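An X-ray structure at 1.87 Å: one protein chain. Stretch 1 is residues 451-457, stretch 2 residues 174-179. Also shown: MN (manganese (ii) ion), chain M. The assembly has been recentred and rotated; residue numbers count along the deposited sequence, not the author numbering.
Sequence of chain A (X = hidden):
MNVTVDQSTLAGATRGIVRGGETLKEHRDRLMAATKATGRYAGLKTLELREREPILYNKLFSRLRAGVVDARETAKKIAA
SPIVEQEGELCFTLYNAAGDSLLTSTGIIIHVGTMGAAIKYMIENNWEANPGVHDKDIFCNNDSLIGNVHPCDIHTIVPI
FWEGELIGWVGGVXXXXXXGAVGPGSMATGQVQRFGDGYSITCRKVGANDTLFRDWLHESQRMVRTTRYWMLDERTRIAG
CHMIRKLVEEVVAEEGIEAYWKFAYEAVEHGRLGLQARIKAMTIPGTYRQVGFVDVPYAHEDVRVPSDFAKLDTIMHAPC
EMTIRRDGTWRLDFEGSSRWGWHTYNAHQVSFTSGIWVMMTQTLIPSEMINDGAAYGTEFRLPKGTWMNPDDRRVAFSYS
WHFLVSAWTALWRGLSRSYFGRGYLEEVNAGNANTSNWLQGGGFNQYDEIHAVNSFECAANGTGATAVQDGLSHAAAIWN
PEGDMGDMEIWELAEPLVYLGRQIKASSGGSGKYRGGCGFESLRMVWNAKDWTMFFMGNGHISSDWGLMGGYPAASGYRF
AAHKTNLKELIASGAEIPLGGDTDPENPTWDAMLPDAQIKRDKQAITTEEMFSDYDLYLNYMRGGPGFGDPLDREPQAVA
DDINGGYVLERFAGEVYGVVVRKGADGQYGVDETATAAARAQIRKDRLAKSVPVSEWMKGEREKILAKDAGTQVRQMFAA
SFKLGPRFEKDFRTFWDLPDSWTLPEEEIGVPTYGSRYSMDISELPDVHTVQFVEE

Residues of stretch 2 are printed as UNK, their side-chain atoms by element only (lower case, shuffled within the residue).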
ATOM      1  N   HIS A 451      16.468  -4.756   5.161  1.00 13.15           N
ATOM      2  CA  HIS A 451      16.284  -6.156   4.758  1.00 12.74           C
ATOM      3  C   HIS A 451      15.149  -6.874   5.496  1.00 12.33           C
ATOM      4  O   HIS A 451      14.677  -6.423   6.562  1.00 11.97           O
ATOM      5  CB  HIS A 451      17.636  -6.890   5.005  1.00 12.74           C
ATOM      6  CG  HIS A 451      17.760  -8.231   4.351  1.00 12.63           C
ATOM      7  ND1 HIS A 451      17.664  -8.419   2.984  1.00 12.65           N
ATOM      8  CD2 HIS A 451      18.072  -9.436   4.871  1.00 12.61           C
ATOM      9  CE1 HIS A 451      17.888  -9.692   2.695  1.00 12.68           C
ATOM     10  NE2 HIS A 451      18.130 -10.331   3.829  1.00 12.63           N
ATOM     11  N   ALA A 452      14.725  -7.996   4.904  1.00 12.16           N
ATOM     12  CA  ALA A 452      13.848  -8.961   5.557  1.00 12.13           C
ATOM     13  C   ALA A 452      14.275 -10.372   5.148  1.00 12.10           C
ATOM     14  O   ALA A 452      14.924 -10.559   4.122  1.00 12.19           O
ATOM     15  CB  ALA A 452      12.388  -8.717   5.181  1.00 12.02           C
ATOM     16  N   VAL A 453      13.951 -11.332   5.996  1.00 12.08           N
ATOM     17  CA  VAL A 453      14.226 -12.753   5.734  1.00 12.02           C
ATOM     18  C   VAL A 453      12.919 -13.584   5.762  1.00 11.91           C
ATOM     19  O   VAL A 453      11.916 -13.189   6.405  1.00 11.82           O
ATOM     20  CB  VAL A 453      15.277 -13.354   6.694  1.00 12.06           C
ATOM     21  CG1 VAL A 453      16.573 -12.570   6.601  1.00 12.27           C
ATOM     22  CG2 VAL A 453      14.833 -13.371   8.160  1.00 12.09           C
ATOM     23  N   ASN A 454      12.954 -14.699   5.037  1.00 11.77           N
ATOM     24  CA  ASN A 454      11.843 -15.636   4.979  1.00 11.85           C
ATOM     25  C   ASN A 454      12.385 -16.985   4.501  1.00 11.92           C
ATOM     26  O   ASN A 454      12.449 -17.234   3.299  1.00 11.86           O
ATOM     27  CB  ASN A 454      10.730 -15.138   4.054  1.00 11.80           C
ATOM     28  CG  ASN A 454       9.442 -15.961   4.198  1.00 11.81           C
ATOM     29  OD1 ASN A 454       8.516 -15.559   4.880  1.00 11.74           O
ATOM     30  ND2 ASN A 454       9.388 -17.121   3.534  1.00 11.94           N
ATOM     31  N   SER A 455      12.786 -17.842   5.443  1.00 12.06           N
ATOM     32  CA  SER A 455      13.450 -19.088   5.093  1.00 12.24           C
ATOM     33  C   SER A 455      12.493 -20.077   4.429  1.00 12.24           C
ATOM     34  O   SER A 455      11.364 -20.340   4.964  1.00 12.20           O
ATOM     35  CB  SER A 455      14.038 -19.781   6.334  1.00 12.47           C
ATOM     36  OG  SER A 455      14.608 -21.015   5.962  1.00 12.48           O
ATOM     37  N   PHE A 456      12.959 -20.668   3.320  1.00 12.25           N
ATOM     38  CA  PHE A 456      12.241 -21.763   2.635  1.00 12.41           C
ATOM     39  C   PHE A 456      12.785 -23.173   3.013  1.00 12.81           C
ATOM     40  O   PHE A 456      12.609 -24.139   2.262  1.00 12.84           O
ATOM     41  CB  PHE A 456      12.180 -21.524   1.104  1.00 12.29           C
ATOM     42  CG  PHE A 456      10.912 -20.818   0.650  1.00 12.24           C
ATOM     43  CD1 PHE A 456      10.711 -19.474   0.918  1.00 12.21           C
ATOM     44  CD2 PHE A 456       9.923 -21.503  -0.074  1.00 12.00           C
ATOM     45  CE1 PHE A 456       9.554 -18.831   0.515  1.00 12.09           C
ATOM     46  CE2 PHE A 456       8.779 -20.877  -0.457  1.00 11.93           C
ATOM     47  CZ  PHE A 456       8.584 -19.532  -0.191  1.00 12.03           C
ATOM     48  N   GLU A 457      13.331 -23.307   4.225  1.00 13.09           N
ATOM     49  CA  GLU A 457      13.627 -24.630   4.790  1.00 13.34           C
ATOM     50  C   GLU A 457      12.330 -25.461   4.863  1.00 13.35           C
ATOM     51  O   GLU A 457      12.423 -26.662   4.700  1.00 13.59           O
ATOM     52  CB  GLU A 457      14.319 -24.545   6.180  1.00 13.43           C
ATOM     53  CG  GLU A 457      15.807 -24.218   6.066  1.00 13.68           C
ATOM     54  CD  GLU A 457      16.597 -24.340   7.360  1.00 13.87           C
ATOM     55  OE1 GLU A 457      16.069 -24.114   8.480  1.00 13.73           O
ATOM     56  OE2 GLU A 457      17.808 -24.680   7.233  1.00 14.45           O
ATOM     57  N   UNK A 174       6.825 -15.323  -9.487  1.00 10.91           N
ATOM     58  CA  UNK A 174       7.899 -15.586  -8.512  1.00 10.94           C
ATOM     59  C   UNK A 174       7.389 -15.266  -7.100  1.00 10.93           C
ATOM     60  O   UNK A 174       6.728 -14.230  -6.892  1.00 10.98           O
ATOM     61  c   UNK A 174       9.873 -14.993 -10.001  1.00 11.13           C
ATOM     62  o   UNK A 174       8.761 -13.322  -8.699  1.00 10.95           O
ATOM     63  c   UNK A 174       9.149 -14.699  -8.704  1.00 11.04           C
ATOM     64  N   UNK A 175       7.704 -16.118  -6.137  1.00 10.87           N
ATOM     65  CA  UNK A 175       7.549 -15.753  -4.721  1.00 10.75           C
ATOM     66  C   UNK A 175       8.666 -14.781  -4.320  1.00 10.72           C
ATOM     67  O   UNK A 175       9.832 -15.168  -4.349  1.00 10.67           O
ATOM     68  c   UNK A 175       7.538 -16.612  -2.341  1.00 10.74           C
ATOM     69  n   UNK A 175       6.392 -16.714  -1.587  1.00 10.68           N
ATOM     70  c   UNK A 175       6.617 -16.229  -0.374  1.00 10.82           C
ATOM     71  c   UNK A 175       7.601 -16.983  -3.797  1.00 10.77           C
ATOM     72  c   UNK A 175       8.462 -16.021  -1.539  1.00 10.83           C
ATOM     73  n   UNK A 175       7.867 -15.811  -0.315  1.00 10.79           N
ATOM     74  N   UNK A 176       8.309 -13.538  -3.968  1.00 10.70           N
ATOM     75  CA  UNK A 176       9.312 -12.508  -3.529  1.00 10.86           C
ATOM     76  C   UNK A 176       9.446 -12.498  -2.002  1.00 11.06           C
ATOM     77  O   UNK A 176       8.527 -12.946  -1.274  1.00 11.02           O
ATOM     78  c   UNK A 176       7.731 -10.485  -3.394  1.00 10.87           C
ATOM     79  c   UNK A 176       8.998 -11.092  -4.054  1.00 10.87           C
ATOM     80  c   UNK A 176       8.835 -11.118  -5.578  1.00 10.79           C
ATOM     81  N   UNK A 177      10.563 -11.966  -1.506  1.00 11.31           N
ATOM     82  CA  UNK A 177      10.875 -12.037  -0.079  1.00 11.61           C
ATOM     83  C   UNK A 177       9.857 -11.248   0.772  1.00 11.81           C
ATOM     84  O   UNK A 177       9.381 -11.756   1.805  1.00 11.92           O
ATOM     85  c   UNK A 177      12.332 -11.597   0.245  1.00 11.70           C
ATOM     86  c   UNK A 177      14.764 -11.968  -0.475  1.00 12.04           C
ATOM     87  c   UNK A 177      12.579 -11.613   1.783  1.00 11.79           C
ATOM     88  c   UNK A 177      13.331 -12.493  -0.491  1.00 11.81           C
ATOM     89  N   UNK A 178       9.528 -10.025   0.364  1.00 12.04           N
ATOM     90  CA  UNK A 178       8.542  -9.228   1.066  1.00 12.19           C
ATOM     91  C   UNK A 178       7.850  -8.228   0.152  1.00 12.29           C
ATOM     92  O   UNK A 178       8.419  -7.833  -0.899  1.00 12.09           O
ATOM     93  c   UNK A 178       9.760  -7.154   2.024  1.00 12.66           C
ATOM     94  o   UNK A 178       9.156  -6.102   2.352  1.00 12.95           O
ATOM     95  c   UNK A 178       9.109  -8.525   2.318  1.00 12.48           C
ATOM     96  o   UNK A 178      10.897  -7.104   1.493  1.00 12.84           O
ATOM     97  N   UNK A 179       6.634  -7.811   0.579  1.00 12.36           N
ATOM     98  CA  UNK A 179       5.867  -6.795  -0.098  1.00 12.55           C
ATOM     99  C   UNK A 179       5.523  -5.605   0.805  1.00 12.51           C
ATOM    100  O   UNK A 179       4.582  -4.873   0.522  1.00 12.56           O
ATOM    101  c   UNK A 179       4.579  -7.368  -0.768  1.00 12.71           C
ATOM    102  o   UNK A 179       3.874  -8.226   0.123  1.00 13.12           O
ATOM    103  c   UNK A 179       4.956  -8.175  -2.007  1.00 12.90           C
TER
HETATM  104 MN    MN M 801       4.293 -17.416  -2.228  1.00 11.33          MN

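Position 174 carries three side-chain atoms: a CB bearing one oxygen and one carbon. A carbon branched at once into a hydroxyl and a methyl is threonine. T174 lies in a strand and touches nothing on stretch 1; its hydroxyl is hydrogen-bonded elsewhere in the structure, so the buried polar atom is satisfied, and a branched CB is at home in an extended backbone.

At position 175 a CB leads into a five-membered ring of three carbons and two nitrogens. One ring nitrogen lies 2.3 Å from the manganese ion MN; the other faces stretch 1, 3.6 Å from CE1 of F456. An imidazole is the ring with this composition, so the residue is histidine. H175 suits the place because its two nitrogens can serve different partners: ND1 binds the metal, which four atoms from elsewhere also hold, while NE2 is hydrogen-bonded elsewhere. The chi1 of H175 is t, and its ring offers a face to the edge of F456, with centroids 4.8 Å apart and planes at 69°.

Position 176 has three carbons, the first carrying the other two: valine. V176 makes no contact with stretch 1, but its branched, wholly apolar side chain fits a buried site.

Position 177 has four carbons, forked at the first, with one arm two carbons long. The short arm ends 3.5 Å from O of A452. The unequal fork identifies isoleucine. The CG2 methyl of I177 also lies 4.5 Å from CB of A452 and 4.4 Å from CA of V453, so this short arm packs along the strand's backbone. The CA-to-CB bond points sideways.

Position 178 has two side-chain carbons, the second carrying two oxygens: the carboxylate of aspartate. In D178, OD1 comes 4.3 Å from CB of A452, a packing contact. The charged group is tolerated in this buried place because OD1 is hydrogen-bonded elsewhere and OD2 to a residue just beyond one of the stretches.

Position 179 repeats the first pattern, a CB with one oxygen and one carbon, and is threonine. T179 lies beyond the reach of stretch 1.

The contact, burying 269 Å² in all, works by packing, since no hydrogen bond crosses it. A452, N454 and F456 point toward stretch 2, as alternate residues along an extended chain can. A452 meets I177 and D178, CB of N454 lies 4.3 Å from O of I177, and F456 sets its edge against the metal-bound H175.

Stretch 2 174-179: THVIDT
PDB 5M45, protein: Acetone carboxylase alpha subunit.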